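Membrane-fusion protein (PDB 5XU0) probably serves as the membrane fusion component of a MacAB-like efflux pump, forming a channel for substrates on their way out of the cell. Local coordinates at residues 44-49 against 140-145. The protein carries 2 engineered substitutions. Sequence-based numbering, arbitrary orientation.
Sequences VKYSSS and MTVLST. Engineered in segment 140-145: Met140 (natural residue Thr).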
loop_
_atom_site.group_PDB
_atom_site.type_symbol
_atom_site.label_atom_id
_atom_site.label_comp_id
_atom_site.label_asym_id
_atom_site.label_seq_id
_atom_site.Cartn_x
_atom_site.Cartn_y
_atom_site.Cartn_z
ATOM N N VAL B 44 20.160 7.919 14.985
ATOM C CA VAL B 44 18.828 8.520 14.998
ATOM C C VAL B 44 18.181 8.168 16.327
ATOM O O VAL B 44 18.371 7.065 16.851
ATOM C CB VAL B 44 17.926 8.055 13.823
ATOM C CG1 VAL B 44 18.340 8.667 12.485
ATOM C CG2 VAL B 44 17.903 6.563 13.726
ATOM N N LYS B 45 17.415 9.108 16.871
ATOM C CA LYS B 45 16.642 8.887 18.086
ATOM C C LYS B 45 15.189 9.229 17.798
ATOM O O LYS B 45 14.869 10.384 17.491
ATOM C CB LYS B 45 17.176 9.724 19.250
ATOM C CG LYS B 45 16.157 9.977 20.360
ATOM C CD LYS B 45 16.313 8.985 21.505
ATOM C CE LYS B 45 15.270 9.223 22.584
ATOM N NZ LYS B 45 15.035 10.678 22.807
ATOM N N TYR B 46 14.322 8.225 17.870
ATOM C CA TYR B 46 12.891 8.466 17.861
ATOM C C TYR B 46 12.431 8.901 19.253
ATOM O O TYR B 46 13.119 8.689 20.255
ATOM C CB TYR B 46 12.131 7.212 17.423
ATOM C CG TYR B 46 12.381 6.752 16.000
ATOM C CD1 TYR B 46 11.558 7.168 14.958
ATOM C CD2 TYR B 46 13.418 5.878 15.702
ATOM C CE1 TYR B 46 11.775 6.740 13.656
ATOM C CE2 TYR B 46 13.642 5.444 14.406
ATOM C CZ TYR B 46 12.817 5.877 13.388
ATOM O OH TYR B 46 13.038 5.447 12.098
ATOM N N SER B 47 11.252 9.520 19.310
ATOM C CA SER B 47 10.716 10.000 20.579
ATOM C C SER B 47 10.286 8.823 21.444
ATOM O O SER B 47 9.342 8.106 21.100
ATOM C CB SER B 47 9.539 10.942 20.341
ATOM O OG SER B 47 8.759 11.076 21.517
ATOM N N SER B 48 10.955 8.647 22.584
ATOM C CA SER B 48 10.814 7.459 23.415
ATOM C C SER B 48 9.714 7.579 24.474
ATOM O O SER B 48 9.743 6.837 25.462
ATOM C CB SER B 48 12.150 7.141 24.087
ATOM O OG SER B 48 12.766 8.325 24.569
ATOM N N SER B 49 8.744 8.474 24.286
ATOM C CA SER B 49 7.709 8.708 25.289
ATOM C C SER B 49 6.854 7.470 25.545
ATOM O O SER B 49 6.858 6.922 26.656
ATOM C CB SER B 49 6.813 9.874 24.864
ATOM O OG SER B 49 7.511 11.105 24.923
HETATM N N MSE B 140 14.591 2.573 20.006
HETATM C CA MSE B 140 14.247 3.939 19.633
HETATM C C MSE B 140 15.510 4.733 19.333
HETATM O O MSE B 140 15.461 5.937 19.080
HETATM C CB MSE B 140 13.441 4.610 20.745
HETATM C CG MSE B 140 12.202 3.829 21.140
HETATM SE SE MSE B 140 10.929 3.701 19.679
HETATM C CE MSE B 140 10.214 5.493 19.827
ATOM N N THR B 141 16.646 4.041 19.382
ATOM C CA THR B 141 17.942 4.595 19.003
ATOM C C THR B 141 18.611 3.588 18.079
ATOM O O THR B 141 18.987 2.497 18.517
ATOM C CB THR B 141 18.824 4.871 20.225
ATOM O OG1 THR B 141 18.949 3.677 21.012
ATOM C CG2 THR B 141 18.239 5.987 21.084
ATOM N N VAL B 142 18.751 3.940 16.813
ATOM C CA VAL B 142 19.412 3.074 15.845
ATOM C C VAL B 142 20.908 3.353 15.879
ATOM O O VAL B 142 21.342 4.512 15.913
ATOM C CB VAL B 142 18.819 3.273 14.438
ATOM C CG1 VAL B 142 19.257 2.158 13.513
ATOM C CG2 VAL B 142 17.295 3.299 14.523
ATOM N N LEU B 143 21.699 2.283 15.879
ATOM C CA LEU B 143 23.143 2.358 16.043
ATOM C C LEU B 143 23.852 1.982 14.748
ATOM O O LEU B 143 23.287 1.329 13.866
ATOM C CB LEU B 143 23.608 1.440 17.178
ATOM C CG LEU B 143 22.784 1.489 18.464
ATOM C CD1 LEU B 143 23.319 0.482 19.465
ATOM C CD2 LEU B 143 22.788 2.892 19.052
ATOM N N SER B 144 25.111 2.403 14.647
ATOM C CA SER B 144 25.895 2.181 13.440
ATOM C C SER B 144 26.500 0.785 13.458
ATOM O O SER B 144 26.879 0.271 14.509
ATOM C CB SER B 144 27.001 3.229 13.316
ATOM O OG SER B 144 28.056 2.764 12.489
ATOM N N THR B 145 26.587 0.169 12.284
ATOM C CA THR B 145 27.092 -1.190 12.159
ATOM C C THR B 145 28.569 -1.246 11.794
ATOM O O THR B 145 29.094 -2.340 11.564
ATOM C CB THR B 145 26.278 -1.972 11.131
ATOM O OG1 THR B 145 25.923 -1.119 10.043
ATOM C CG2 THR B 145 25.016 -2.532 11.764
#
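Bends at chi2 (-64°) and chi3 (-77°) fold the chain of selenomethionine Met140, an engineered residue, back over segment 44-49, where its CE meets Tyr46 CB at 3.5 Å. In Val142, CG2 stands anti to the carbonyl carbon and reaches Val44 CG2; the two valines run alongside each other on one face of the sheet, and the edge of the Tyr46 ring presents CE2 to Val142 CG2 at 4.2 Å. On the other face, Lys45 CD meets Thr141 CG2 at 3.6 Å as the two side chains cross obliquely. The backbones run antiparallel, the axes of segments 44-46 and 141-143 lying at 159° to each other. Tyr46 N donates to Met140 O at 2.8 Å, and Val142 N to Val44 O at 3.1 Å. Each acceptor also receives a CA-H...O contact, Met140 O from Lys45 CA and Val44 O from Thr141 CA, flanking Lys45-Thr141 as a non-hydrogen-bonded pair with CA atoms 4.6 Å apart. Backbone hydrogen bonds link Lys45 with Asp27 and Glu28, so strand 42-46 lies between strands 26-28 and 141-143 in a three-stranded antiparallel sheet. The pairing thus holds together the base of the helical hairpin: helix 49-77 leaves after strand 42-46, and helix 109-138 returns into strand 141-143.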